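Local structure of tyrosinase (Burkholderia thailandensis, 5ZRD) at residues F441-A447 and Y460-I466; G285-Y289 and F507-G511. The protein oxidises monophenols to catechols and on to quinones, as a tyrosinase does, with molecular oxygen at a pair of copper ions. All coordinates share one frame; numbering follows the deposited sequence.

Interaction 1. Residues F441-A447 and Y460-I466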
ATOM      1  N   PHE A 441       6.971  10.424 -28.846  1.00 30.03           N
ATOM      2  CA  PHE A 441       6.123  11.219 -29.753  1.00 29.30           C
ATOM      3  C   PHE A 441       6.859  12.468 -30.247  1.00 28.91           C
ATOM      4  O   PHE A 441       7.843  12.912 -29.675  1.00 26.54           O
ATOM      5  CB  PHE A 441       4.758  11.552 -29.141  1.00 29.60           C
ATOM      6  CG  PHE A 441       4.729  12.466 -27.953  1.00 28.56           C
ATOM      7  CD1 PHE A 441       4.908  11.975 -26.676  1.00 31.65           C
ATOM      8  CD2 PHE A 441       4.454  13.810 -28.095  1.00 33.90           C
ATOM      9  CE1 PHE A 441       4.884  12.821 -25.570  1.00 33.11           C
ATOM     10  CE2 PHE A 441       4.426  14.659 -26.994  1.00 32.68           C
ATOM     11  CZ  PHE A 441       4.625  14.161 -25.731  1.00 33.27           C
ATOM     12  N   ILE A 442       6.382  12.975 -31.385  1.00 31.64           N
ATOM     13  CA  ILE A 442       6.948  14.133 -32.027  1.00 31.77           C
ATOM     14  C   ILE A 442       5.863  15.201 -32.137  1.00 34.75           C
ATOM     15  O   ILE A 442       4.715  14.878 -32.396  1.00 30.00           O
ATOM     16  CB  ILE A 442       7.509  13.803 -33.413  1.00 36.29           C
ATOM     17  CG1 ILE A 442       8.464  12.603 -33.381  1.00 37.17           C
ATOM     18  CG2 ILE A 442       8.156  15.051 -34.000  1.00 35.25           C
ATOM     19  CD1 ILE A 442       8.781  12.040 -34.748  1.00 38.45           C
ATOM     20  N   MET A 443       6.258  16.454 -31.863  1.00 37.28           N
ATOM     21  CA  MET A 443       5.445  17.631 -32.104  1.00 37.13           C
ATOM     22  C   MET A 443       6.072  18.365 -33.293  1.00 39.08           C
ATOM     23  O   MET A 443       7.277  18.578 -33.289  1.00 40.73           O
ATOM     24  CB  MET A 443       5.414  18.555 -30.885  1.00 34.21           C
ATOM     25  CG  MET A 443       4.784  17.930 -29.699  1.00 35.95           C
ATOM     26  SD  MET A 443       4.853  18.957 -28.206  1.00 42.08           S
ATOM     27  CE  MET A 443       4.037  20.434 -28.810  1.00 46.01           C
ATOM     28  N   LYS A 444       5.267  18.666 -34.313  1.00 36.05           N
ATOM     29  CA  LYS A 444       5.693  19.407 -35.503  1.00 36.25           C
ATOM     30  C   LYS A 444       4.837  20.671 -35.574  1.00 37.64           C
ATOM     31  O   LYS A 444       3.628  20.583 -35.432  1.00 40.89           O
ATOM     32  CB  LYS A 444       5.521  18.548 -36.756  1.00 39.04           C
ATOM     33  CG  LYS A 444       6.614  17.519 -36.988  1.00 41.27           C
ATOM     34  CD  LYS A 444       6.459  16.796 -38.291  1.00 43.14           C
ATOM     35  CE  LYS A 444       7.410  17.297 -39.353  1.00 49.51           C
ATOM     36  NZ  LYS A 444       7.275  16.530 -40.613  1.00 52.34           N
ATOM     37  N   ALA A 445       5.447  21.844 -35.665  1.00 38.38           N
ATOM     38  CA  ALA A 445       4.671  23.086 -35.575  1.00 35.18           C
ATOM     39  C   ALA A 445       4.599  23.739 -36.956  1.00 35.75           C
ATOM     40  O   ALA A 445       5.575  23.726 -37.697  1.00 38.89           O
ATOM     41  CB  ALA A 445       5.264  24.012 -34.541  1.00 35.48           C
ATOM     42  N   TYR A 446       3.429  24.292 -37.273  1.00 39.43           N
ATOM     43  CA  TYR A 446       3.170  24.974 -38.537  1.00 38.98           C
ATOM     44  C   TYR A 446       2.472  26.319 -38.297  1.00 36.40           C
ATOM     45  O   TYR A 446       1.684  26.507 -37.361  1.00 35.59           O
ATOM     46  CB  TYR A 446       2.290  24.114 -39.451  1.00 38.95           C
ATOM     47  CG  TYR A 446       2.917  22.804 -39.822  1.00 39.61           C
ATOM     48  CD1 TYR A 446       3.746  22.687 -40.920  1.00 45.30           C
ATOM     49  CD2 TYR A 446       2.740  21.687 -39.031  1.00 45.35           C
ATOM     50  CE1 TYR A 446       4.349  21.479 -41.255  1.00 46.92           C
ATOM     51  CE2 TYR A 446       3.336  20.474 -39.345  1.00 44.79           C
ATOM     52  CZ  TYR A 446       4.145  20.365 -40.460  1.00 43.26           C
ATOM     53  OH  TYR A 446       4.740  19.173 -40.761  1.00 47.72           O
ATOM     54  N   ALA A 447       2.745  27.251 -39.192  1.00 37.70           N
ATOM     55  CA  ALA A 447       1.985  28.506 -39.263  1.00 40.66           C
ATOM     56  C   ALA A 447       1.405  28.656 -40.685  1.00 42.93           C
ATOM     57  O   ALA A 447       2.109  28.478 -41.710  1.00 36.30           O
ATOM     58  CB  ALA A 447       2.870  29.677 -38.866  1.00 37.50           C
ATOM     59  N   TYR A 460       6.689  25.790 -42.062  1.00 38.30           N
ATOM     60  CA  TYR A 460       7.098  24.715 -41.174  1.00 39.53           C
ATOM     61  C   TYR A 460       8.050  25.302 -40.140  1.00 33.36           C
ATOM     62  O   TYR A 460       9.083  25.796 -40.521  1.00 36.09           O
ATOM     63  CB  TYR A 460       7.712  23.543 -41.952  1.00 40.78           C
ATOM     64  CG  TYR A 460       8.191  22.433 -41.051  1.00 40.22           C
ATOM     65  CD1 TYR A 460       7.404  21.963 -40.011  1.00 37.90           C
ATOM     66  CD2 TYR A 460       9.473  21.916 -41.187  1.00 38.20           C
ATOM     67  CE1 TYR A 460       7.870  20.987 -39.146  1.00 40.10           C
ATOM     68  CE2 TYR A 460       9.941  20.917 -40.353  1.00 38.49           C
ATOM     69  CZ  TYR A 460       9.145  20.463 -39.315  1.00 40.87           C
ATOM     70  OH  TYR A 460       9.627  19.472 -38.507  1.00 39.89           O
ATOM     71  N   LEU A 461       7.681  25.283 -38.857  1.00 33.63           N
ATOM     72  CA  LEU A 461       8.507  25.952 -37.799  1.00 31.72           C
ATOM     73  C   LEU A 461       9.512  24.993 -37.143  1.00 33.12           C
ATOM     74  O   LEU A 461      10.439  25.447 -36.486  1.00 31.40           O
ATOM     75  CB  LEU A 461       7.550  26.494 -36.752  1.00 34.22           C
ATOM     76  CG  LEU A 461       6.441  27.402 -37.293  1.00 36.72           C
ATOM     77  CD1 LEU A 461       5.589  27.940 -36.160  1.00 37.59           C
ATOM     78  CD2 LEU A 461       7.026  28.549 -38.103  1.00 37.52           C
ATOM     79  N   GLY A 462       9.301  23.681 -37.275  1.00 34.98           N
ATOM     80  CA  GLY A 462      10.242  22.691 -36.778  1.00 37.94           C
ATOM     81  C   GLY A 462       9.570  21.544 -36.033  1.00 37.16           C
ATOM     82  O   GLY A 462       8.343  21.453 -36.016  1.00 36.26           O
ATOM     83  N   HIS A 463      10.411  20.650 -35.470  1.00 32.45           N
ATOM     84  CA  HIS A 463       9.992  19.474 -34.707  1.00 29.68           C
ATOM     85  C   HIS A 463      10.574  19.506 -33.273  1.00 29.36           C
ATOM     86  O   HIS A 463      11.528  20.201 -32.964  1.00 27.78           O
ATOM     87  CB  HIS A 463      10.402  18.197 -35.432  1.00 29.77           C
ATOM     88  CG  HIS A 463      11.879  17.950 -35.398  1.00 32.60           C
ATOM     89  ND1 HIS A 463      12.722  18.349 -36.414  1.00 33.18           N
ATOM     90  CD2 HIS A 463      12.666  17.390 -34.457  1.00 33.63           C
ATOM     91  CE1 HIS A 463      13.965  18.014 -36.110  1.00 37.00           C
ATOM     92  NE2 HIS A 463      13.959  17.432 -34.914  1.00 35.79           N
ATOM     93  N   LYS A 464       9.939  18.739 -32.405  1.00 30.24           N
ATOM     94  CA  LYS A 464      10.416  18.420 -31.089  1.00 32.44           C
ATOM     95  C   LYS A 464      10.116  16.941 -30.846  1.00 31.08           C
ATOM     96  O   LYS A 464       8.977  16.522 -30.933  1.00 29.66           O
ATOM     97  CB  LYS A 464       9.731  19.268 -30.021  1.00 33.79           C
ATOM     98  CG  LYS A 464      10.141  19.005 -28.568  1.00 33.46           C
ATOM     99  CD  LYS A 464       9.272  19.825 -27.628  1.00 38.29           C
ATOM    100  CE  LYS A 464       9.502  19.575 -26.152  1.00 41.01           C
ATOM    101  NZ  LYS A 464      10.649  20.375 -25.679  1.00 39.13           N
ATOM    102  N   SER A 465      11.172  16.210 -30.506  1.00 29.68           N
ATOM    103  CA  SER A 465      11.144  14.803 -30.241  1.00 28.86           C
ATOM    104  C   SER A 465      11.111  14.561 -28.727  1.00 28.70           C
ATOM    105  O   SER A 465      12.037  14.919 -28.023  1.00 31.99           O
ATOM    106  CB  SER A 465      12.347  14.143 -30.868  1.00 30.56           C
ATOM    107  OG  SER A 465      12.241  14.065 -32.296  1.00 27.04           O
ATOM    108  N   ILE A 466      10.066  13.922 -28.245  1.00 28.65           N
ATOM    109  CA  ILE A 466       9.998  13.467 -26.850  1.00 29.47           C
ATOM    110  C   ILE A 466      10.285  11.955 -26.829  1.00 31.61           C
ATOM    111  O   ILE A 466       9.420  11.091 -27.134  1.00 29.94           O
ATOM    112  CB  ILE A 466       8.641  13.809 -26.207  1.00 30.11           C
ATOM    113  CG1 ILE A 466       8.310  15.306 -26.232  1.00 31.51           C
ATOM    114  CG2 ILE A 466       8.612  13.318 -24.766  1.00 34.20           C
ATOM    115  CD1 ILE A 466       7.855  15.826 -27.565  1.00 33.41           C
TER
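Phe441-Ala447 and Tyr460-Ile466 are the two antiparallel strands of a beta hairpin, their axes 4.6 Å apart at closest and running at 166°. Six backbone hydrogen bonds join them. At the Phe441 end the pairing is regular, with Met443 and Lys464 bonded both ways; opposite Ala445 comes a beta bulge at Leu461-Gly462: Ala445 N donates to Gly462 O, and Ala445 O accepts from Leu461 N. The bulge places Gly462 at positive phi.

On the face carrying Phe441, Met443 and Ile466, the phenylalanine CG lies between its backbone N and carbonyl carbon (chi1 66°), which turns the ring over the partner strand. Ile466 CB makes a CH-pi contact over the ring face, 4.0 Å from the Phe441 centroid, and Ile466 CD1 reaches 3.7 Å from Phe441 CE2.

The other face, where Ile442 also lies, is mainly aromatic and polar. The Tyr446 and Tyr460 rings meet at a slant, planes 36° apart. Past them the Lys444 chain, bent at chi3, carries its amine to the carbonyls of Tyr289 and Gly291. Asp279 is hydrogen-bonded to both His463 NE2 and Ser465 OG, tying this face to the copper-ligand helix 274-285. Lys444 CE rests 3.2 Å from Tyr460 OH, whose polar partner is Tyr289.

Interaction 2. Residues G285-Y289 and F507-G511; sequences GGFDY and FIHRG
The C-terminal end of helix 274-285, which supplies two ligands, His277 and His281, of one copper, is where this contact sits: Gly286 closes the helix in a Schellman motif, and the exit loop packs against the end of strand 502-509. Phe287 is wedged between Ile508 and Arg510. Its ring lies with one edge toward the strand, CE2 3.6 Å from Ile508 O near the ring plane. On the same flank Phe287 CD2 touches Ile508 CG2 at 3.9 Å.

Phe287 CE1 stands 3.3 Å from Arg510 CZ, over the centre of the guanidinium face. The two planes are 36° apart, a tilted approach. A bend at chi2 (-63°) brings the arginine chain round to this position, where Arg510 NH2 donates to Gly285 O at 3.0 Å, nearly in the guanidinium plane. NE forms a salt bridge with Glu306, and NH1 binds the carbonyls of Ala298 and Ala300.

With all three nitrogens engaged, the buried guanidinium has little freedom to rotate. Glu306 probably offsets its positive charge, while the Gly285 carbonyl is probably a favourable acceptor for it, since the helix dipole should leave that end partly negative.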
ATOM      1  N   GLY A 285      14.465   4.351 -34.559  1.00 30.15           N
ATOM      2  CA  GLY A 285      13.571   3.463 -33.761  1.00 29.11           C
ATOM      3  C   GLY A 285      12.088   3.502 -34.158  1.00 30.20           C
ATOM      4  O   GLY A 285      11.256   2.943 -33.414  1.00 28.97           O
ATOM      5  N   GLY A 286      11.722   4.169 -35.262  1.00 29.70           N
ATOM      6  CA  GLY A 286      10.440   3.892 -35.943  1.00 32.40           C
ATOM      7  C   GLY A 286       9.607   5.092 -36.392  1.00 31.55           C
ATOM      8  O   GLY A 286       8.493   4.879 -36.935  1.00 34.09           O
ATOM      9  N   PHE A 287      10.066   6.334 -36.205  1.00 32.91           N
ATOM     10  CA  PHE A 287       9.306   7.512 -36.658  1.00 30.89           C
ATOM     11  C   PHE A 287       9.821   8.023 -38.018  1.00 35.13           C
ATOM     12  O   PHE A 287      11.016   8.404 -38.184  1.00 33.24           O
ATOM     13  CB  PHE A 287       9.401   8.620 -35.614  1.00 31.37           C
ATOM     14  CG  PHE A 287       8.720   8.290 -34.320  1.00 29.94           C
ATOM     15  CD1 PHE A 287       9.300   7.413 -33.428  1.00 28.31           C
ATOM     16  CD2 PHE A 287       7.494   8.843 -34.004  1.00 29.55           C
ATOM     17  CE1 PHE A 287       8.670   7.081 -32.243  1.00 28.45           C
ATOM     18  CE2 PHE A 287       6.881   8.543 -32.798  1.00 28.25           C
ATOM     19  CZ  PHE A 287       7.468   7.657 -31.927  1.00 29.57           C
ATOM     20  N   ASP A 288       8.917   8.001 -38.996  1.00 37.18           N
ATOM     21  CA  ASP A 288       9.068   8.667 -40.297  1.00 42.62           C
ATOM     22  C   ASP A 288       9.181  10.148 -40.063  1.00 43.28           C
ATOM     23  O   ASP A 288       8.294  10.663 -39.404  1.00 41.81           O
ATOM     24  CB  ASP A 288       7.777   8.438 -41.122  1.00 45.90           C
ATOM     25  CG  ASP A 288       8.042   8.081 -42.584  1.00 57.67           C
ATOM     26  OD1 ASP A 288       9.185   8.190 -43.092  1.00 51.03           O
ATOM     27  OD2 ASP A 288       7.066   7.664 -43.245  1.00 69.87           O
ATOM     28  N   TYR A 289      10.198  10.872 -40.577  1.00 46.45           N
ATOM     29  CA  TYR A 289      10.165  12.376 -40.424  1.00 51.77           C
ATOM     30  C   TYR A 289       8.835  12.921 -40.968  1.00 53.86           C
ATOM     31  O   TYR A 289       8.271  13.888 -40.417  1.00 57.56           O
ATOM     32  CB  TYR A 289      11.303  13.123 -41.131  1.00 48.39           C
ATOM     33  CG  TYR A 289      11.514  14.539 -40.633  1.00 49.73           C
ATOM     34  CD1 TYR A 289      11.862  14.773 -39.308  1.00 50.08           C
ATOM     35  CD2 TYR A 289      11.377  15.651 -41.464  1.00 45.97           C
ATOM     36  CE1 TYR A 289      12.075  16.057 -38.825  1.00 52.00           C
ATOM     37  CE2 TYR A 289      11.562  16.946 -40.988  1.00 42.88           C
ATOM     38  CZ  TYR A 289      11.930  17.155 -39.663  1.00 45.69           C
ATOM     39  OH  TYR A 289      12.165  18.413 -39.150  1.00 38.30           O
ATOM     40  N   PHE A 507       0.915  16.097 -33.956  1.00 42.83           N
ATOM     41  CA  PHE A 507       1.526  15.051 -33.141  1.00 39.40           C
ATOM     42  C   PHE A 507       1.747  13.785 -33.966  1.00 41.35           C
ATOM     43  O   PHE A 507       0.870  13.355 -34.722  1.00 46.88           O
ATOM     44  CB  PHE A 507       0.655  14.716 -31.940  1.00 37.48           C
ATOM     45  CG  PHE A 507       0.617  15.809 -30.919  1.00 40.46           C
ATOM     46  CD1 PHE A 507      -0.336  16.802 -30.992  1.00 43.17           C
ATOM     47  CD2 PHE A 507       1.553  15.851 -29.899  1.00 44.25           C
ATOM     48  CE1 PHE A 507      -0.359  17.812 -30.042  1.00 45.62           C
ATOM     49  CE2 PHE A 507       1.524  16.858 -28.947  1.00 44.02           C
ATOM     50  CZ  PHE A 507       0.566  17.835 -29.020  1.00 41.65           C
ATOM     51  N   ILE A 508       2.930  13.208 -33.843  1.00 36.65           N
ATOM     52  CA  ILE A 508       3.167  11.895 -34.384  1.00 39.77           C
ATOM     53  C   ILE A 508       3.478  10.974 -33.202  1.00 39.74           C
ATOM     54  O   ILE A 508       4.471  11.197 -32.503  1.00 37.25           O
ATOM     55  CB  ILE A 508       4.305  11.923 -35.419  1.00 43.40           C
ATOM     56  CG1 ILE A 508       4.042  12.943 -36.535  1.00 47.84           C
ATOM     57  CG2 ILE A 508       4.554  10.529 -35.973  1.00 42.74           C
ATOM     58  CD1 ILE A 508       5.245  13.178 -37.436  1.00 52.84           C
ATOM     59  N   HIS A 509       2.645   9.964 -32.987  1.00 35.27           N
ATOM     60  CA  HIS A 509       2.703   9.231 -31.745  1.00 40.17           C
ATOM     61  C   HIS A 509       2.530   7.729 -31.995  1.00 38.26           C
ATOM     62  O   HIS A 509       2.233   7.296 -33.098  1.00 34.38           O
ATOM     63  CB  HIS A 509       1.668   9.785 -30.784  1.00 41.23           C
ATOM     64  CG  HIS A 509       0.305   9.737 -31.350  1.00 46.39           C
ATOM     65  ND1 HIS A 509      -0.529   8.667 -31.127  1.00 53.73           N
ATOM     66  CD2 HIS A 509      -0.349  10.584 -32.173  1.00 50.66           C
ATOM     67  CE1 HIS A 509      -1.669   8.875 -31.762  1.00 58.39           C
ATOM     68  NE2 HIS A 509      -1.584  10.045 -32.420  1.00 51.18           N
ATOM     69  N   ARG A 510       2.752   6.942 -30.958  1.00 36.00           N
ATOM     70  CA  ARG A 510       2.614   5.482 -31.072  1.00 38.19           C
ATOM     71  C   ARG A 510       1.134   5.055 -31.067  1.00 40.88           C
ATOM     72  O   ARG A 510       0.789   3.955 -31.526  1.00 44.95           O
ATOM     73  CB  ARG A 510       3.356   4.816 -29.922  1.00 31.34           C
ATOM     74  CG  ARG A 510       4.840   5.153 -29.855  1.00 29.00           C
ATOM     75  CD  ARG A 510       5.558   4.663 -31.074  1.00 28.97           C
ATOM     76  NE  ARG A 510       6.978   4.379 -30.877  1.00 27.67           N
ATOM     77  CZ  ARG A 510       7.753   3.914 -31.837  1.00 28.35           C
ATOM     78  NH1 ARG A 510       7.291   3.891 -33.079  1.00 28.70           N
ATOM     79  NH2 ARG A 510       8.961   3.455 -31.559  1.00 27.62           N
ATOM     80  N   GLY A 511       0.260   5.894 -30.535  1.00 50.90           N
ATOM     81  CA  GLY A 511      -1.168   5.535 -30.344  1.00 78.10           C
ATOM     82  C   GLY A 511      -1.363   4.190 -29.638  1.00 89.62           C
ATOM     83  O   GLY A 511      -2.136   3.352 -30.111  1.00 85.84           O
TER

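In the fold
Interactions 1 and 2 lie about 12 Å apart, centre to centre, around one mixed sheet. Strand 441-450 runs between 456-466 and 502-509, so the hairpin of interaction 1 adjoins the strand of interaction 2, and Phe441 CB packs 3.4 Å from Ile508 O. In the chain, 285-289 comes first, the hairpin follows, and 507-511 comes last. The loop after helix 274-285 meets both: Tyr289 OH lies 2.8 Å from His463 ND1 and from Tyr460 OH, both probable hydrogen bonds. The sheet, mostly built from the later part of the chain, is thereby joined to a helix of the central domain that carries copper ligands.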